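Long-range contact in extracellular PQQ-dependent sugar dehydrogenase (Coprinopsis cinerea, PDB 6JT6), which probably oxidises sugars with a pyrroloquinoline quinone cofactor and passes the electrons to the haem of its cytochrome b domain, the part seen here: residues 31-45 with 177-189. Sequence-based numbering, arbitrary orientation.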
loop_
_atom_site.group_PDB
_atom_site.type_symbol
_atom_site.label_atom_id
_atom_site.label_comp_id
_atom_site.label_asym_id
_atom_site.label_seq_id
_atom_site.Cartn_x
_atom_site.Cartn_y
_atom_site.Cartn_z
ATOM N N ILE A 31 -6.677 5.097 2.513
ATOM C CA ILE A 31 -7.414 6.152 3.181
ATOM C C ILE A 31 -6.604 7.429 2.982
ATOM O O ILE A 31 -5.414 7.429 3.254
ATOM C CB ILE A 31 -7.576 5.884 4.698
ATOM C CG1 ILE A 31 -8.044 4.440 4.980
ATOM C CG2 ILE A 31 -8.603 6.849 5.266
ATOM C CD1 ILE A 31 -7.981 4.023 6.452
ATOM N N PHE A 32 -7.244 8.491 2.507
ATOM C CA PHE A 32 -6.547 9.763 2.272
ATOM C C PHE A 32 -7.170 10.805 3.197
ATOM O O PHE A 32 -8.344 10.671 3.572
ATOM C CB PHE A 32 -6.611 10.208 0.783
ATOM C CG PHE A 32 -5.683 9.449 -0.124
ATOM C CD1 PHE A 32 -4.506 10.046 -0.601
ATOM C CD2 PHE A 32 -6.008 8.169 -0.576
ATOM C CE1 PHE A 32 -3.643 9.338 -1.450
ATOM C CE2 PHE A 32 -5.146 7.465 -1.417
ATOM C CZ PHE A 32 -3.961 8.044 -1.848
ATOM N N PRO A 33 -6.384 11.836 3.584
ATOM C CA PRO A 33 -6.943 12.913 4.403
ATOM C C PRO A 33 -7.792 13.864 3.568
ATOM O O PRO A 33 -7.595 14.002 2.359
ATOM C CB PRO A 33 -5.703 13.612 4.960
ATOM C CG PRO A 33 -4.650 13.359 3.951
ATOM C CD PRO A 33 -4.923 11.985 3.409
ATOM N N SER A 34 -8.714 14.522 4.248
ATOM C CA SER A 34 -9.668 15.436 3.651
ATOM C C SER A 34 -9.084 16.818 3.322
ATOM O O SER A 34 -7.896 16.943 2.998
ATOM C CB SER A 34 -10.850 15.586 4.604
ATOM O OG SER A 34 -11.936 16.195 3.939
ATOM N N ALA A 35 -9.961 17.832 3.375
ATOM C CA ALA A 35 -9.649 19.264 3.180
ATOM C C ALA A 35 -10.480 20.118 4.154
ATOM O O ALA A 35 -10.104 21.249 4.467
ATOM C CB ALA A 35 -9.906 19.684 1.740
ATOM N N SER A 36 -11.601 19.554 4.617
ATOM C CA SER A 36 -12.468 20.119 5.658
ATOM C C SER A 36 -11.795 20.060 7.034
ATOM O O SER A 36 -11.829 21.029 7.808
ATOM C CB SER A 36 -13.774 19.317 5.696
ATOM O OG SER A 36 -14.883 20.061 6.156
ATOM N N GLY A 37 -11.199 18.909 7.330
ATOM C CA GLY A 37 -10.461 18.685 8.572
ATOM C C GLY A 37 -9.162 17.977 8.248
ATOM O O GLY A 37 -9.120 17.163 7.321
ATOM N N GLY A 38 -8.109 18.282 9.013
ATOM C CA GLY A 38 -6.756 17.781 8.739
ATOM C C GLY A 38 -6.302 18.268 7.374
ATOM O O GLY A 38 -6.324 17.502 6.399
ATOM N N GLN A 39 -5.898 19.541 7.318
ATOM C CA GLN A 39 -5.664 20.261 6.060
ATOM C C GLN A 39 -4.511 19.740 5.182
ATOM O O GLN A 39 -4.750 19.442 4.008
ATOM C CB GLN A 39 -5.549 21.773 6.298
ATOM C CG GLN A 39 -5.658 22.594 5.019
ATOM C CD GLN A 39 -6.472 23.862 5.188
ATOM O OE1 GLN A 39 -5.951 24.969 5.042
ATOM N NE2 GLN A 39 -7.762 23.706 5.492
ATOM N N ALA A 40 -3.295 19.637 5.744
ATOM C CA ALA A 40 -2.088 19.184 5.010
ATOM C C ALA A 40 -2.205 17.727 4.515
ATOM O O ALA A 40 -2.162 16.786 5.319
ATOM C CB ALA A 40 -0.827 19.377 5.849
ATOM N N PRO A 41 -2.368 17.539 3.190
ATOM C CA PRO A 41 -2.647 16.208 2.745
ATOM C C PRO A 41 -1.448 15.594 2.011
ATOM O O PRO A 41 -1.607 15.110 0.892
ATOM C CB PRO A 41 -3.830 16.444 1.785
ATOM C CG PRO A 41 -3.595 17.833 1.227
ATOM C CD PRO A 41 -2.507 18.480 2.060
ATOM N N ASP A 42 -0.259 15.645 2.613
ATOM C CA ASP A 42 0.924 15.042 1.977
ATOM C C ASP A 42 1.193 13.639 2.523
ATOM O O ASP A 42 2.345 13.264 2.808
ATOM C CB ASP A 42 2.157 15.959 2.070
ATOM C CG ASP A 42 3.308 15.508 1.170
ATOM O OD1 ASP A 42 3.158 14.534 0.400
ATOM O OD2 ASP A 42 4.386 16.135 1.240
ATOM N N GLU A 43 0.113 12.872 2.668
ATOM C CA GLU A 43 0.185 11.535 3.247
ATOM C C GLU A 43 -1.085 10.727 2.953
ATOM O O GLU A 43 -2.105 11.278 2.523
ATOM C CB GLU A 43 0.453 11.613 4.752
ATOM C CG GLU A 43 -0.717 12.062 5.621
ATOM C CD GLU A 43 -0.407 11.855 7.084
ATOM O OE1 GLU A 43 0.113 12.788 7.723
ATOM O OE2 GLU A 43 -0.615 10.742 7.594
ATOM N N PHE A 44 -1.008 9.411 3.172
ATOM C CA PHE A 44 -2.194 8.558 3.152
ATOM C C PHE A 44 -1.889 7.323 3.974
ATOM O O PHE A 44 -0.753 7.113 4.361
ATOM C CB PHE A 44 -2.624 8.183 1.720
ATOM C CG PHE A 44 -1.591 7.380 0.951
ATOM C CD1 PHE A 44 -1.636 5.984 0.952
ATOM C CD2 PHE A 44 -0.612 8.033 0.172
ATOM C CE1 PHE A 44 -0.688 5.228 0.268
ATOM C CE2 PHE A 44 0.329 7.283 -0.543
ATOM C CZ PHE A 44 0.288 5.882 -0.494
ATOM N N ILE A 45 -2.929 6.543 4.246
ATOM C CA ILE A 45 -2.793 5.247 4.884
ATOM C C ILE A 45 -3.030 4.199 3.811
ATOM O O ILE A 45 -3.992 4.322 3.019
ATOM C CB ILE A 45 -3.837 5.080 6.005
ATOM C CG1 ILE A 45 -3.556 6.078 7.152
ATOM C CG2 ILE A 45 -3.878 3.637 6.521
ATOM C CD1 ILE A 45 -4.762 6.245 8.089
ATOM N N ALA A 177 -11.841 8.498 -1.657
ATOM C CA ALA A 177 -10.939 7.852 -0.706
ATOM C C ALA A 177 -10.533 8.829 0.425
ATOM O O ALA A 177 -9.936 8.414 1.427
ATOM C CB ALA A 177 -9.725 7.278 -1.433
ATOM N N ARG A 178 -10.885 10.115 0.267
ATOM C CA ARG A 178 -10.594 11.161 1.270
ATOM C C ARG A 178 -11.640 11.180 2.392
ATOM O O ARG A 178 -12.808 10.965 2.142
ATOM C CB ARG A 178 -10.437 12.550 0.619
ATOM C CG ARG A 178 -9.316 12.628 -0.408
ATOM C CD ARG A 178 -8.858 14.061 -0.734
ATOM N NE ARG A 178 -7.721 14.049 -1.673
ATOM C CZ ARG A 178 -6.425 13.866 -1.366
ATOM N NH1 ARG A 178 -5.990 13.712 -0.109
ATOM N NH2 ARG A 178 -5.526 13.867 -2.350
ATOM N N THR A 179 -11.207 11.416 3.633
ATOM C CA THR A 179 -12.128 11.436 4.786
ATOM C C THR A 179 -11.649 12.338 5.916
ATOM O O THR A 179 -10.461 12.341 6.277
ATOM C CB THR A 179 -12.476 10.017 5.342
ATOM O OG1 THR A 179 -13.399 10.145 6.441
ATOM C CG2 THR A 179 -11.230 9.262 5.848
ATOM N N THR A 180 -12.592 13.088 6.496
ATOM C CA THR A 180 -12.299 13.877 7.700
ATOM C C THR A 180 -12.020 12.940 8.884
ATOM O O THR A 180 -11.416 13.365 9.860
ATOM C CB THR A 180 -13.405 14.918 8.033
ATOM O OG1 THR A 180 -14.647 14.243 8.226
ATOM C CG2 THR A 180 -13.538 15.929 6.914
ATOM N N LEU A 181 -12.397 11.656 8.756
ATOM C CA LEU A 181 -12.067 10.624 9.764
ATOM C C LEU A 181 -10.583 10.146 9.753
ATOM O O LEU A 181 -10.207 9.305 10.569
ATOM C CB LEU A 181 -12.990 9.401 9.647
ATOM C CG LEU A 181 -14.433 9.622 10.129
ATOM C CD1 LEU A 181 -15.233 8.384 9.825
ATOM C CD2 LEU A 181 -14.514 9.975 11.617
ATOM N N TYR A 182 -9.770 10.715 8.869
ATOM C CA TYR A 182 -8.397 10.273 8.675
ATOM C C TYR A 182 -7.551 10.160 9.970
ATOM O O TYR A 182 -6.902 9.110 10.179
ATOM C CB TYR A 182 -7.693 11.135 7.633
ATOM C CG TYR A 182 -6.284 10.665 7.290
ATOM C CD1 TYR A 182 -6.078 9.699 6.287
ATOM C CD2 TYR A 182 -5.151 11.173 7.995
ATOM C CE1 TYR A 182 -4.804 9.252 5.980
ATOM C CE2 TYR A 182 -3.859 10.731 7.674
ATOM C CZ TYR A 182 -3.705 9.773 6.666
ATOM O OH TYR A 182 -2.459 9.321 6.338
ATOM N N ASP A 183 -7.512 11.228 10.783
ATOM C CA ASP A 183 -6.735 11.261 12.027
ATOM C C ASP A 183 -7.201 10.186 13.003
ATOM O O ASP A 183 -6.367 9.486 13.573
ATOM C CB ASP A 183 -6.773 12.633 12.735
ATOM C CG ASP A 183 -6.117 13.755 11.946
ATOM O OD1 ASP A 183 -5.068 13.562 11.279
ATOM O OD2 ASP A 183 -6.670 14.878 12.020
ATOM N N TYR A 184 -8.519 10.040 13.179
ATOM C CA TYR A 184 -9.115 8.986 14.014
ATOM C C TYR A 184 -8.710 7.607 13.502
ATOM O O TYR A 184 -8.269 6.754 14.285
ATOM C CB TYR A 184 -10.653 9.097 14.028
ATOM C CG TYR A 184 -11.361 7.927 14.672
ATOM C CD1 TYR A 184 -11.207 7.660 16.055
ATOM C CD2 TYR A 184 -12.182 7.069 13.908
ATOM C CE1 TYR A 184 -11.858 6.580 16.653
ATOM C CE2 TYR A 184 -12.841 5.985 14.497
ATOM C CZ TYR A 184 -12.675 5.744 15.869
ATOM O OH TYR A 184 -13.312 4.671 16.466
ATOM N N TYR A 185 -8.852 7.405 12.182
ATOM C CA TYR A 185 -8.458 6.152 11.541
ATOM C C TYR A 185 -6.965 5.871 11.744
ATOM O O TYR A 185 -6.588 4.737 12.041
ATOM C CB TYR A 185 -8.806 6.178 10.032
ATOM C CG TYR A 185 -10.267 5.901 9.710
ATOM C CD1 TYR A 185 -11.134 5.332 10.666
ATOM C CD2 TYR A 185 -10.784 6.178 8.428
ATOM C CE1 TYR A 185 -12.477 5.073 10.359
ATOM C CE2 TYR A 185 -12.114 5.867 8.088
ATOM C CZ TYR A 185 -12.966 5.332 9.051
ATOM O OH TYR A 185 -14.293 5.021 8.732
ATOM N N LEU A 186 -6.128 6.907 11.603
ATOM C CA LEU A 186 -4.678 6.769 11.768
ATOM C C LEU A 186 -4.342 6.291 13.154
ATOM O O LEU A 186 -3.561 5.358 13.297
ATOM C CB LEU A 186 -3.923 8.067 11.460
ATOM C CG LEU A 186 -2.374 8.062 11.587
ATOM C CD1 LEU A 186 -1.711 7.019 10.689
ATOM C CD2 LEU A 186 -1.781 9.453 11.298
ATOM N N GLN A 187 -4.912 6.949 14.166
ATOM C CA GLN A 187 -4.731 6.546 15.582
ATOM C C GLN A 187 -5.215 5.127 15.821
ATOM O O GLN A 187 -4.491 4.321 16.429
ATOM C CB GLN A 187 -5.410 7.540 16.552
ATOM C CG GLN A 187 -5.420 7.117 18.033
ATOM C CD GLN A 187 -6.504 6.108 18.412
ATOM O OE1 GLN A 187 -7.708 6.286 18.109
ATOM N NE2 GLN A 187 -6.087 5.032 19.056
ATOM N N GLN A 188 -6.432 4.818 15.382
ATOM C CA GLN A 188 -7.018 3.469 15.610
ATOM C C GLN A 188 -6.123 2.370 15.027
ATOM O O GLN A 188 -5.888 1.361 15.659
ATOM C CB GLN A 188 -8.417 3.343 14.989
ATOM C CG GLN A 188 -9.511 4.088 15.727
ATOM C CD GLN A 188 -9.858 3.458 17.065
ATOM O OE1 GLN A 188 -10.280 2.314 17.113
ATOM N NE2 GLN A 188 -9.657 4.206 18.166
ATOM N N LEU A 189 -5.612 2.592 13.813
ATOM C CA LEU A 189 -4.797 1.578 13.158
ATOM C C LEU A 189 -3.420 1.456 13.826
ATOM O O LEU A 189 -2.875 0.355 13.924
ATOM C CB LEU A 189 -4.662 1.899 11.648
ATOM C CG LEU A 189 -5.924 1.759 10.762
ATOM C CD1 LEU A 189 -5.681 2.370 9.388
ATOM C CD2 LEU A 189 -6.268 0.283 10.642
HETATM O O HOH W 1 -3.219 13.131 0.590
#
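The Tyr182 ring lies between Pro33 CD over one face (4.0 Å to the ring centroid) and Ile45 CD1 over the opposite one, both CH-pi contacts, while Glu43 OE2 and Ile31 O sit at its edge. Tyrosine suits this place, offering two flat faces and a hydroxyl at the rim. With CG anti to the backbone N (chi1 -175°), the ring reaches from the first turn of helix 182-189 to the paired strands 31-33 and 43-45. Its OH donates to Glu43 OE2 at 2.6 Å, on the anti side of a carboxylate nearly perpendicular to the ring; Arg119 of strand 113-121 salt-bridges the same oxygen. Arg178, long and rich in N-H groups, has Phe32 CG over one guanidinium face and, in its plane, Pro33 O, bonded to NH1 at 3.0 Å, and a water shared with Pro41 O and Glu43 O; NE and NH2 donate to the carbonyls of Thr135 and Pro134. Branched Ile31 and Ile45 pack against Leu189 CD1. Replacing Tyr182 by an alanine is likely to open a gap between Pro33 and Ile45 and take from Glu43 its hydroxyl partner. The helix thus packs across one face of the mixed sheet, its buried phenol tied to a carboxylate whose charge Arg119 probably stabilises.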